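PDB 5XH8: extracellular invertase from Aspergillus kawachii, which hydrolyses beta-fructofuranosides such as sucrose and shows high transfructosylation activity, probably building fructooligosaccharides such as 1-kestose. Local coordinates for residues Leu526-Asn531 against Gln535-Leu540; Leu462-Ser467 against Leu473-Gln478; Ala388-Ser393 against Gly407-Gln412. One frame throughout, in Å; residues are numbered along the deposited sequence.

Interaction 1: Leu526-Asn531 against Gln535-Leu540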
ATOM      1  N   LEU A 526      47.635  -7.657  15.300  1.00 41.59           N
ATOM      2  CA  LEU A 526      48.884  -7.898  14.581  1.00 40.79           C
ATOM      3  C   LEU A 526      49.301  -9.300  15.028  1.00 42.55           C
ATOM      4  O   LEU A 526      49.554  -9.528  16.217  1.00 39.09           O
ATOM      5  CB  LEU A 526      49.930  -6.841  14.987  1.00 41.01           C
ATOM      6  CG  LEU A 526      49.529  -5.395  14.625  1.00 40.52           C
ATOM      7  CD1 LEU A 526      50.499  -4.348  15.169  1.00 39.63           C
ATOM      8  CD2 LEU A 526      49.401  -5.259  13.110  1.00 39.24           C
ATOM      9  N   PHE A 527      49.299 -10.244  14.089  1.00 42.52           N
ATOM     10  CA  PHE A 527      49.561 -11.647  14.415  1.00 46.76           C
ATOM     11  C   PHE A 527      51.071 -11.899  14.510  1.00 49.19           C
ATOM     12  O   PHE A 527      51.889 -11.056  14.105  1.00 46.58           O
ATOM     13  CB  PHE A 527      48.994 -12.571  13.342  1.00 45.75           C
ATOM     14  CG  PHE A 527      47.511 -12.459  13.156  1.00 48.38           C
ATOM     15  CD1 PHE A 527      46.635 -13.184  13.961  1.00 47.94           C
ATOM     16  CD2 PHE A 527      46.986 -11.650  12.147  1.00 48.54           C
ATOM     17  CE1 PHE A 527      45.264 -13.091  13.774  1.00 50.41           C
ATOM     18  CE2 PHE A 527      45.612 -11.551  11.961  1.00 48.06           C
ATOM     19  CZ  PHE A 527      44.753 -12.272  12.771  1.00 46.73           C
ATOM     20  N   ASP A 528      51.434 -13.073  15.020  1.00 49.00           N
ATOM     21  CA  ASP A 528      52.830 -13.531  14.937  1.00 47.42           C
ATOM     22  C   ASP A 528      53.020 -14.133  13.562  1.00 45.87           C
ATOM     23  O   ASP A 528      52.195 -14.932  13.122  1.00 49.03           O
ATOM     24  CB  ASP A 528      53.143 -14.511  16.071  1.00 45.07           C
ATOM     25  CG  ASP A 528      53.087 -13.843  17.427  1.00 41.16           C
ATOM     26  OD1 ASP A 528      53.670 -12.755  17.579  1.00 41.68           O
ATOM     27  OD2 ASP A 528      52.456 -14.386  18.343  1.00 43.26           O
ATOM     28  N   VAL A 529      54.087 -13.717  12.884  1.00 47.08           N
ATOM     29  CA  VAL A 529      54.346 -14.049  11.494  1.00 51.92           C
ATOM     30  C   VAL A 529      55.769 -14.633  11.353  1.00 56.21           C
ATOM     31  O   VAL A 529      56.647 -14.322  12.152  1.00 54.04           O
ATOM     32  CB  VAL A 529      54.156 -12.781  10.631  1.00 55.93           C
ATOM     33  CG1 VAL A 529      54.476 -13.033   9.169  1.00 59.25           C
ATOM     34  CG2 VAL A 529      52.715 -12.286  10.757  1.00 57.97           C
ATOM     35  N   LEU A 530      55.977 -15.463  10.330  1.00 57.67           N
ATOM     36  CA  LEU A 530      57.246 -16.150  10.087  1.00 61.94           C
ATOM     37  C   LEU A 530      57.789 -15.805   8.697  1.00 63.03           C
ATOM     38  O   LEU A 530      57.139 -16.076   7.696  1.00 62.60           O
ATOM     39  CB  LEU A 530      57.023 -17.658  10.199  1.00 64.79           C
ATOM     40  CG  LEU A 530      58.266 -18.515  10.426  1.00 69.36           C
ATOM     41  CD1 LEU A 530      58.610 -18.528  11.915  1.00 69.50           C
ATOM     42  CD2 LEU A 530      58.056 -19.926   9.883  1.00 66.80           C
ATOM     43  N   ASN A 531      58.974 -15.195   8.642  1.00 67.19           N
ATOM     44  CA  ASN A 531      59.641 -14.865   7.373  1.00 70.87           C
ATOM     45  C   ASN A 531      61.142 -15.033   7.517  1.00 74.00           C
ATOM     46  O   ASN A 531      61.725 -14.556   8.490  1.00 73.58           O
ATOM     47  CB  ASN A 531      59.336 -13.432   6.957  1.00 73.54           C
ATOM     48  CG  ASN A 531      58.017 -13.310   6.220  1.00 77.75           C
ATOM     49  OD1 ASN A 531      57.968 -13.428   4.997  1.00 81.04           O
ATOM     50  ND2 ASN A 531      56.943 -13.063   6.959  1.00 75.02           N
ATOM     51  N   GLN A 535      60.470 -15.581  13.587  1.00 64.75           N
ATOM     52  CA  GLN A 535      59.148 -15.219  14.076  1.00 63.28           C
ATOM     53  C   GLN A 535      59.150 -13.786  14.601  1.00 64.89           C
ATOM     54  O   GLN A 535      59.947 -13.457  15.488  1.00 61.51           O
ATOM     55  CB  GLN A 535      58.699 -16.156  15.204  1.00 62.58           C
ATOM     56  CG  GLN A 535      57.413 -15.711  15.890  1.00 64.59           C
ATOM     57  CD  GLN A 535      56.880 -16.717  16.883  1.00 66.77           C
ATOM     58  OE1 GLN A 535      56.954 -17.926  16.663  1.00 70.53           O
ATOM     59  NE2 GLN A 535      56.326 -16.221  17.986  1.00 64.01           N
ATOM     60  N   ALA A 536      58.227 -12.961  14.094  1.00 57.37           N
ATOM     61  CA  ALA A 536      58.082 -11.571  14.534  1.00 53.16           C
ATOM     62  C   ALA A 536      56.606 -11.177  14.712  1.00 52.80           C
ATOM     63  O   ALA A 536      55.704 -11.818  14.179  1.00 50.54           O
ATOM     64  CB  ALA A 536      58.754 -10.637  13.534  1.00 48.60           C
ATOM     65  N   ILE A 537      56.378 -10.108  15.469  1.00 50.83           N
ATOM     66  CA  ILE A 537      55.084  -9.440  15.440  1.00 49.01           C
ATOM     67  C   ILE A 537      54.956  -8.788  14.068  1.00 46.72           C
ATOM     68  O   ILE A 537      55.882  -8.124  13.586  1.00 42.09           O
ATOM     69  CB  ILE A 537      54.925  -8.381  16.539  1.00 48.79           C
ATOM     70  CG1 ILE A 537      55.013  -9.046  17.925  1.00 46.43           C
ATOM     71  CG2 ILE A 537      53.593  -7.644  16.357  1.00 50.46           C
ATOM     72  CD1 ILE A 537      54.871  -8.090  19.091  1.00 46.36           C
ATOM     73  N   GLU A 538      53.808  -9.014  13.437  1.00 46.50           N
ATOM     74  CA  GLU A 538      53.462  -8.412  12.141  1.00 45.62           C
ATOM     75  C   GLU A 538      53.678  -6.889  12.100  1.00 41.33           C
ATOM     76  O   GLU A 538      53.385  -6.192  13.056  1.00 39.82           O
ATOM     77  CB  GLU A 538      51.984  -8.724  11.855  1.00 48.72           C
ATOM     78  CG  GLU A 538      51.482  -8.330  10.484  1.00 49.34           C
ATOM     79  CD  GLU A 538      50.060  -8.786  10.235  1.00 45.83           C
ATOM     80  OE1 GLU A 538      49.334  -9.162  11.180  1.00 40.76           O
ATOM     81  OE2 GLU A 538      49.671  -8.755   9.067  1.00 45.94           O
ATOM     82  N   THR A 539      54.202  -6.391  10.989  1.00 39.85           N
ATOM     83  CA  THR A 539      54.379  -4.957  10.790  1.00 44.31           C
ATOM     84  C   THR A 539      52.999  -4.226  10.676  1.00 43.44           C
ATOM     85  O   THR A 539      52.045  -4.754  10.093  1.00 39.31           O
ATOM     86  CB  THR A 539      55.284  -4.701   9.558  1.00 45.42           C
ATOM     87  OG1 THR A 539      56.624  -5.119   9.879  1.00 48.38           O
ATOM     88  CG2 THR A 539      55.323  -3.239   9.160  1.00 46.32           C
ATOM     89  N   LEU A 540      52.913  -3.050  11.295  1.00 41.76           N
ATOM     90  CA  LEU A 540      51.747  -2.167  11.180  1.00 41.22           C
ATOM     91  C   LEU A 540      51.991  -1.265   9.992  1.00 41.15           C
ATOM     92  O   LEU A 540      52.859  -0.391  10.041  1.00 41.28           O
ATOM     93  CB  LEU A 540      51.559  -1.330  12.444  1.00 40.65           C
ATOM     94  CG  LEU A 540      50.451  -0.268  12.419  1.00 39.85           C
ATOM     95  CD1 LEU A 540      49.081  -0.912  12.184  1.00 41.95           C
ATOM     96  CD2 LEU A 540      50.471   0.541  13.711  1.00 38.48           C
TER
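E538 binds F527 twice, once with its backbone and once with its carboxylate. E538 N donates to F527 O at 2.9 Å, while E538 OE1 accepts the hydrogen of F527 N at 3.1 Å, so both main-chain polar groups of the phenylalanine are held by a single glutamate. An extended side chain makes this possible: with CG opposite the backbone N (chi1 -173°), E538 runs beside F527 and points the same way. Its oxygen uses the anti lone pair in a fairly straight bond (162° at hydrogen) and lies at the ring edge, 3.6 Å from F527 CD2. Next along, V529 and A536 form a hydrogen-bonded antiparallel pair, each N reaching the other's O at 2.8 Å. V529 CG2 continues that face by resting 3.8 Å from E538 CB, whereas D528, L530, Q535 and I537 occupy the other face. Beyond the strand pairing, L526 CB packs against I537 CG2 at 4.0 Å.

The second shell holds both charged and uncharged groups. R558 forms a salt bridge with E538 OE2, R469 forms one with D528 OD1 and also binds L526 O, and W397 meets the F527 ring edge-to-face. Backbone bonds from D528 to V385 and L530 to N383 set strand 366-385 beside this beta hairpin, strands 528-531 and 534-547, of the family 32 C-terminal beta-sandwich.

Interaction 2: Leu462-Ser467 against Leu473-Gln478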
ATOM      1  N   LEU A 462      55.368   0.458  11.213  1.00 42.05           N
ATOM      2  CA  LEU A 462      55.833   0.394  12.580  1.00 41.66           C
ATOM      3  C   LEU A 462      56.072  -1.079  12.914  1.00 46.04           C
ATOM      4  O   LEU A 462      55.159  -1.912  12.777  1.00 44.31           O
ATOM      5  CB  LEU A 462      54.819   1.009  13.550  1.00 41.17           C
ATOM      6  CG  LEU A 462      54.759   2.538  13.670  1.00 39.25           C
ATOM      7  CD1 LEU A 462      54.332   3.196  12.366  1.00 40.39           C
ATOM      8  CD2 LEU A 462      53.844   2.945  14.815  1.00 38.90           C
ATOM      9  N   SER A 463      57.304  -1.389  13.341  1.00 45.04           N
ATOM     10  CA  SER A 463      57.681  -2.737  13.782  1.00 43.84           C
ATOM     11  C   SER A 463      57.924  -2.724  15.270  1.00 44.10           C
ATOM     12  O   SER A 463      58.505  -1.776  15.806  1.00 45.14           O
ATOM     13  CB  SER A 463      58.924  -3.195  13.054  1.00 44.06           C
ATOM     14  OG  SER A 463      58.730  -3.072  11.662  1.00 45.24           O
ATOM     15  N   PHE A 464      57.446  -3.769  15.936  1.00 45.00           N
ATOM     16  CA  PHE A 464      57.449  -3.864  17.391  1.00 47.78           C
ATOM     17  C   PHE A 464      58.179  -5.137  17.822  1.00 48.51           C
ATOM     18  O   PHE A 464      58.054  -6.164  17.148  1.00 45.58           O
ATOM     19  CB  PHE A 464      56.012  -3.903  17.925  1.00 50.05           C
ATOM     20  CG  PHE A 464      55.195  -2.686  17.567  1.00 50.12           C
ATOM     21  CD1 PHE A 464      55.333  -1.505  18.287  1.00 49.35           C
ATOM     22  CD2 PHE A 464      54.299  -2.721  16.505  1.00 50.43           C
ATOM     23  CE1 PHE A 464      54.579  -0.387  17.971  1.00 50.24           C
ATOM     24  CE2 PHE A 464      53.545  -1.600  16.176  1.00 51.50           C
ATOM     25  CZ  PHE A 464      53.685  -0.433  16.912  1.00 50.11           C
ATOM     26  N   PRO A 465      58.926  -5.083  18.946  1.00 52.15           N
ATOM     27  CA  PRO A 465      59.645  -6.271  19.419  1.00 53.57           C
ATOM     28  C   PRO A 465      58.690  -7.220  20.115  1.00 56.26           C
ATOM     29  O   PRO A 465      57.610  -6.786  20.534  1.00 59.45           O
ATOM     30  CB  PRO A 465      60.632  -5.686  20.423  1.00 53.65           C
ATOM     31  CG  PRO A 465      59.896  -4.531  21.016  1.00 55.05           C
ATOM     32  CD  PRO A 465      59.094  -3.948  19.881  1.00 54.31           C
ATOM     33  N   ALA A 466      59.093  -8.483  20.275  1.00 54.94           N
ATOM     34  CA  ALA A 466      58.266  -9.505  20.952  1.00 55.12           C
ATOM     35  C   ALA A 466      57.668  -9.038  22.277  1.00 52.81           C
ATOM     36  O   ALA A 466      56.531  -9.380  22.598  1.00 54.92           O
ATOM     37  CB  ALA A 466      59.069 -10.783  21.171  1.00 56.96           C
ATOM     38  N   SER A 467      58.422  -8.241  23.030  1.00 53.05           N
ATOM     39  CA  SER A 467      57.969  -7.740  24.338  1.00 52.99           C
ATOM     40  C   SER A 467      56.839  -6.700  24.302  1.00 51.63           C
ATOM     41  O   SER A 467      56.258  -6.413  25.341  1.00 48.20           O
ATOM     42  CB  SER A 467      59.146  -7.139  25.106  1.00 52.34           C
ATOM     43  OG  SER A 467      59.800  -6.155  24.333  1.00 52.78           O
ATOM     44  N   LEU A 473      52.633  -0.382  25.749  1.00 42.23           N
ATOM     45  CA  LEU A 473      53.090   0.379  24.581  1.00 44.84           C
ATOM     46  C   LEU A 473      51.955   1.165  23.886  1.00 46.76           C
ATOM     47  O   LEU A 473      50.832   0.651  23.732  1.00 43.07           O
ATOM     48  CB  LEU A 473      53.770  -0.551  23.557  1.00 44.13           C
ATOM     49  CG  LEU A 473      54.283   0.103  22.256  1.00 45.96           C
ATOM     50  CD1 LEU A 473      55.603  -0.503  21.802  1.00 46.34           C
ATOM     51  CD2 LEU A 473      53.265   0.038  21.105  1.00 46.02           C
ATOM     52  N   LYS A 474      52.292   2.403  23.498  1.00 45.17           N
ATOM     53  CA  LYS A 474      51.486   3.265  22.644  1.00 43.07           C
ATOM     54  C   LYS A 474      52.440   3.961  21.703  1.00 42.93           C
ATOM     55  O   LYS A 474      53.297   4.719  22.162  1.00 44.13           O
ATOM     56  CB  LYS A 474      50.742   4.318  23.452  1.00 44.80           C
ATOM     57  CG  LYS A 474      49.697   3.742  24.376  1.00 44.87           C
ATOM     58  CD  LYS A 474      49.166   4.774  25.334  1.00 46.56           C
ATOM     59  CE  LYS A 474      48.610   4.072  26.554  1.00 49.83           C
ATOM     60  NZ  LYS A 474      47.698   4.971  27.286  1.00 54.99           N
ATOM     61  N   SER A 475      52.312   3.700  20.400  1.00 39.64           N
ATOM     62  CA  SER A 475      53.134   4.363  19.395  1.00 39.89           C
ATOM     63  C   SER A 475      52.322   4.763  18.148  1.00 40.48           C
ATOM     64  O   SER A 475      51.437   4.029  17.704  1.00 36.45           O
ATOM     65  CB  SER A 475      54.311   3.455  18.998  1.00 42.41           C
ATOM     66  OG  SER A 475      54.821   2.731  20.122  1.00 42.10           O
ATOM     67  N   GLY A 476      52.649   5.925  17.586  1.00 39.59           N
ATOM     68  CA  GLY A 476      52.061   6.365  16.348  1.00 40.29           C
ATOM     69  C   GLY A 476      52.557   7.729  15.931  1.00 42.41           C
ATOM     70  O   GLY A 476      53.765   7.978  15.928  1.00 43.04           O
ATOM     71  N   PHE A 477      51.628   8.610  15.563  1.00 38.85           N
ATOM     72  CA  PHE A 477      51.972   9.955  15.137  1.00 37.66           C
ATOM     73  C   PHE A 477      51.069  10.985  15.772  1.00 38.56           C
ATOM     74  O   PHE A 477      49.934  10.706  16.136  1.00 39.92           O
ATOM     75  CB  PHE A 477      51.900  10.097  13.625  1.00 37.77           C
ATOM     76  CG  PHE A 477      52.795   9.156  12.884  1.00 40.03           C
ATOM     77  CD1 PHE A 477      54.104   9.515  12.573  1.00 40.20           C
ATOM     78  CD2 PHE A 477      52.328   7.904  12.481  1.00 39.73           C
ATOM     79  CE1 PHE A 477      54.931   8.639  11.894  1.00 39.96           C
ATOM     80  CE2 PHE A 477      53.153   7.029  11.798  1.00 39.37           C
ATOM     81  CZ  PHE A 477      54.456   7.394  11.508  1.00 40.86           C
ATOM     82  N   GLN A 478      51.615  12.185  15.900  1.00 38.65           N
ATOM     83  CA  GLN A 478      50.878  13.347  16.308  1.00 39.15           C
ATOM     84  C   GLN A 478      50.752  14.197  15.048  1.00 36.82           C
ATOM     85  O   GLN A 478      51.745  14.455  14.379  1.00 37.65           O
ATOM     86  CB  GLN A 478      51.629  14.087  17.412  1.00 40.52           C
ATOM     87  CG  GLN A 478      50.780  15.104  18.124  1.00 42.64           C
ATOM     88  CD  GLN A 478      51.557  15.887  19.172  1.00 43.82           C
ATOM     89  OE1 GLN A 478      52.311  16.804  18.856  1.00 46.92           O
ATOM     90  NE2 GLN A 478      51.347  15.543  20.423  1.00 44.63           N
TER
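F464 overlaps the branched end of L473, its CE1 corner coming to 3.4 Å from L473 CD2. The neighbouring ring atom F464 CD1 completes the contact by approaching L473 CD1 at 3.7 Å, so both methyls of the leucine meet the CD1-CE1 bond of the ring. The two side chains lie across one another, and L473 CD2 reaches the ring obliquely. This is close packing for carbon against carbon, and L473 chi2, at 142°, is well away from a staggered value.

S475 comes to the same corner of the ring from another direction. Its CB lies in the ring plane, 4.0 Å from F464 CE1, and its OG is also near that plane at the edge. The hydroxyl is not left to the aromatic alone, since S475 OG is hydrogen-bonded to H579 ND1. These contacts illustrate how a beta-sandwich is filled: strand 455-463, which leads into F464, belongs to one antiparallel sheet of the C-terminal domain and strand 474-481 to the other, and side chains rather than backbone bonds join the two segments.

Further along, L462 points at the second strand and divides its work between two methyls. L462 CD2 rests against the backbone, 3.9 Å from S475 O and 4.2 Å from G476 CA. L462 CD1 instead touches F477 CE2 at 4.1 Å, the leucine and phenylalanine sliding past each other in opposite directions. F587 of strand 585-594 meets the F477 ring edge-to-face, and F493 meets the F464 ring in the same manner.

Interaction 3: Ala388-Ser393 against Gly407-Gln412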
ATOM      1  N   ALA A 388      47.433 -19.278  19.632  1.00 49.11           N
ATOM      2  CA  ALA A 388      46.139 -18.808  20.118  1.00 49.67           C
ATOM      3  C   ALA A 388      45.630 -17.572  19.345  1.00 52.18           C
ATOM      4  O   ALA A 388      44.456 -17.507  18.959  1.00 51.47           O
ATOM      5  CB  ALA A 388      46.238 -18.486  21.603  1.00 47.21           C
ATOM      6  N   LEU A 389      46.529 -16.619  19.107  1.00 51.78           N
ATOM      7  CA  LEU A 389      46.182 -15.366  18.429  1.00 51.21           C
ATOM      8  C   LEU A 389      45.536 -15.635  17.078  1.00 50.27           C
ATOM      9  O   LEU A 389      44.495 -15.053  16.762  1.00 51.25           O
ATOM     10  CB  LEU A 389      47.408 -14.477  18.233  1.00 48.97           C
ATOM     11  CG  LEU A 389      48.121 -13.975  19.489  1.00 49.29           C
ATOM     12  CD1 LEU A 389      49.369 -13.219  19.068  1.00 49.79           C
ATOM     13  CD2 LEU A 389      47.235 -13.103  20.357  1.00 49.04           C
ATOM     14  N   ALA A 390      46.149 -16.522  16.300  1.00 45.87           N
ATOM     15  CA  ALA A 390      45.644 -16.869  14.976  1.00 47.22           C
ATOM     16  C   ALA A 390      44.357 -17.701  15.006  1.00 47.23           C
ATOM     17  O   ALA A 390      43.545 -17.598  14.091  1.00 43.77           O
ATOM     18  CB  ALA A 390      46.711 -17.594  14.173  1.00 46.64           C
ATOM     19  N   ARG A 391      44.188 -18.514  16.051  1.00 48.44           N
ATOM     20  CA  ARG A 391      43.102 -19.509  16.133  1.00 47.11           C
ATOM     21  C   ARG A 391      41.857 -19.020  16.868  1.00 44.97           C
ATOM     22  O   ARG A 391      40.879 -19.753  16.935  1.00 44.19           O
ATOM     23  CB  ARG A 391      43.604 -20.805  16.825  1.00 47.24           C
ATOM     24  CG  ARG A 391      44.570 -21.636  16.002  1.00 45.79           C
ATOM     25  CD  ARG A 391      43.851 -22.508  14.987  1.00 46.54           C
ATOM     26  NE  ARG A 391      44.803 -23.177  14.104  1.00 47.79           N
ATOM     27  CZ  ARG A 391      44.470 -24.000  13.114  1.00 50.31           C
ATOM     28  NH1 ARG A 391      43.196 -24.260  12.849  1.00 51.56           N
ATOM     29  NH2 ARG A 391      45.417 -24.561  12.367  1.00 50.53           N
ATOM     30  N   GLU A 392      41.875 -17.808  17.421  1.00 44.34           N
ATOM     31  CA  GLU A 392      40.734 -17.309  18.181  1.00 44.89           C
ATOM     32  C   GLU A 392      39.503 -17.330  17.275  1.00 45.96           C
ATOM     33  O   GLU A 392      39.606 -17.027  16.085  1.00 44.93           O
ATOM     34  CB  GLU A 392      41.014 -15.895  18.680  1.00 48.71           C
ATOM     35  CG  GLU A 392      39.935 -15.305  19.565  1.00 48.85           C
ATOM     36  CD  GLU A 392      40.379 -14.026  20.240  1.00 52.03           C
ATOM     37  OE1 GLU A 392      39.511 -13.197  20.570  1.00 57.26           O
ATOM     38  OE2 GLU A 392      41.596 -13.828  20.442  1.00 54.11           O
ATOM     39  N   SER A 393      38.369 -17.762  17.821  1.00 44.64           N
ATOM     40  CA  SER A 393      37.131 -17.875  17.051  1.00 46.05           C
ATOM     41  C   SER A 393      36.217 -16.687  17.400  1.00 41.64           C
ATOM     42  O   SER A 393      36.470 -15.948  18.345  1.00 42.12           O
ATOM     43  CB  SER A 393      36.447 -19.195  17.368  1.00 45.93           C
ATOM     44  OG  SER A 393      36.076 -19.194  18.724  1.00 49.02           O
ATOM     45  N   GLY A 407      54.794 -24.761  10.963  1.00 55.22           N
ATOM     46  CA  GLY A 407      54.091 -24.324  12.178  1.00 56.00           C
ATOM     47  C   GLY A 407      53.150 -23.139  11.931  1.00 56.31           C
ATOM     48  O   GLY A 407      52.768 -22.446  12.875  1.00 50.22           O
ATOM     49  N   THR A 408      52.762 -22.934  10.667  1.00 58.34           N
ATOM     50  CA  THR A 408      52.037 -21.739  10.231  1.00 58.01           C
ATOM     51  C   THR A 408      50.599 -22.038   9.799  1.00 58.65           C
ATOM     52  O   THR A 408      50.205 -23.201   9.661  1.00 58.14           O
ATOM     53  CB  THR A 408      52.761 -21.043   9.050  1.00 59.69           C
ATOM     54  OG1 THR A 408      52.898 -21.947   7.947  1.00 56.81           O
ATOM     55  CG2 THR A 408      54.140 -20.543   9.457  1.00 62.15           C
ATOM     56  N   VAL A 409      49.831 -20.965   9.596  1.00 56.01           N
ATOM     57  CA  VAL A 409      48.505 -21.005   8.947  1.00 55.45           C
ATOM     58  C   VAL A 409      48.371 -19.875   7.908  1.00 53.06           C
ATOM     59  O   VAL A 409      49.038 -18.841   8.018  1.00 52.10           O
ATOM     60  CB  VAL A 409      47.337 -20.880   9.960  1.00 53.92           C
ATOM     61  CG1 VAL A 409      47.225 -22.133  10.810  1.00 56.01           C
ATOM     62  CG2 VAL A 409      47.480 -19.652  10.858  1.00 53.57           C
ATOM     63  N   GLU A 410      47.537 -20.089   6.893  1.00 47.62           N
ATOM     64  CA  GLU A 410      47.050 -19.003   6.043  1.00 48.09           C
ATOM     65  C   GLU A 410      45.705 -18.511   6.597  1.00 48.57           C
ATOM     66  O   GLU A 410      44.775 -19.307   6.813  1.00 46.38           O
ATOM     67  CB  GLU A 410      46.870 -19.460   4.608  1.00 48.32           C
ATOM     68  CG  GLU A 410      46.631 -18.298   3.660  1.00 50.16           C
ATOM     69  CD  GLU A 410      46.553 -18.716   2.217  1.00 51.71           C
ATOM     70  OE1 GLU A 410      46.009 -19.804   1.943  1.00 57.73           O
ATOM     71  OE2 GLU A 410      47.031 -17.955   1.350  1.00 56.29           O
ATOM     72  N   LEU A 411      45.610 -17.205   6.835  1.00 48.00           N
ATOM     73  CA  LEU A 411      44.367 -16.599   7.297  1.00 43.81           C
ATOM     74  C   LEU A 411      43.642 -15.934   6.147  1.00 43.47           C
ATOM     75  O   LEU A 411      44.260 -15.535   5.144  1.00 43.27           O
ATOM     76  CB  LEU A 411      44.626 -15.578   8.395  1.00 43.56           C
ATOM     77  CG  LEU A 411      45.211 -16.075   9.718  1.00 43.03           C
ATOM     78  CD1 LEU A 411      45.261 -14.923  10.707  1.00 40.69           C
ATOM     79  CD2 LEU A 411      44.413 -17.251  10.286  1.00 43.83           C
ATOM     80  N   GLN A 412      42.324 -15.833   6.306  1.00 42.63           N
ATOM     81  CA  GLN A 412      41.445 -15.170   5.346  1.00 41.10           C
ATOM     82  C   GLN A 412      40.611 -14.120   6.080  1.00 38.03           C
ATOM     83  O   GLN A 412      40.152 -14.353   7.198  1.00 34.97           O
ATOM     84  CB  GLN A 412      40.531 -16.202   4.701  1.00 41.33           C
ATOM     85  CG  GLN A 412      39.772 -15.724   3.478  1.00 41.94           C
ATOM     86  CD  GLN A 412      38.589 -16.620   3.149  1.00 39.41           C
ATOM     87  OE1 GLN A 412      37.675 -16.793   3.951  1.00 38.36           O
ATOM     88  NE2 GLN A 412      38.609 -17.190   1.973  1.00 39.54           N
TER
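R391 NH2 forms a salt bridge with D386 OD2, and the same nitrogen lies 3.4 Å from V409 CG1. The guanidinium is thus set obliquely beside an aliphatic branch while D386 takes its charge. The structural setting is a short helix, 388-391, which follows the long strand 366-385 and packs on strand 408-418, the antiparallel neighbour of that long strand; the mixed sheet to which both strands belong is consistent with a blade of the family 32 beta-propeller and its extension. Strand 398-403 lies along the chain between the two segments and pairs with 408-418 in turn; at the start of strand 408-418, G407 and T408 both face D403 in a G1 beta bulge, with G407 at positive phi.

The arginine reaches V409 because its chain is bent near its root, with chi2 at -81°, and it then crosses the valine obliquely. V409 receives the helix with both branches: CG1, anti to the carbonyl carbon (chi1 -70°), meets the guanidinium, while CG2, between the backbone N and the carbonyl carbon, packs 4.0 Å from A390 CB. The CB of A390 is directed toward the strand, and the A390 and L411 CA atoms are 7.8 Å apart. V384 of the long strand touches both A390 and V409.

The backbone of A390 is also held, its N by N387 OD1 and its carbonyl oxygen by W397 NE1. The L411 methyl CD2 also comes to 3.9 Å from A390 O.

In the fold
From the N terminus the contacts come strictly in series, with none nested in or crossing another. Interaction 3 is first, closing a loop of 13 residues that contains strand 398-403 and joining helix 388-391 to strand 408-418. Interaction 2 then spans a five-residue connection between the two sheets of the C-terminal sandwich, and interaction 1 closes the hairpin, with three residues between its segments. Interaction 1 lies between the others in space: L540 O probably accepts a hydrogen bond from L462 N, joining neighbouring strands, while F527 CZ packs on L411 CD1, tying the hairpin to interaction 3. Interactions 2 and 3 do not touch, their nearest atoms being about 9 Å apart.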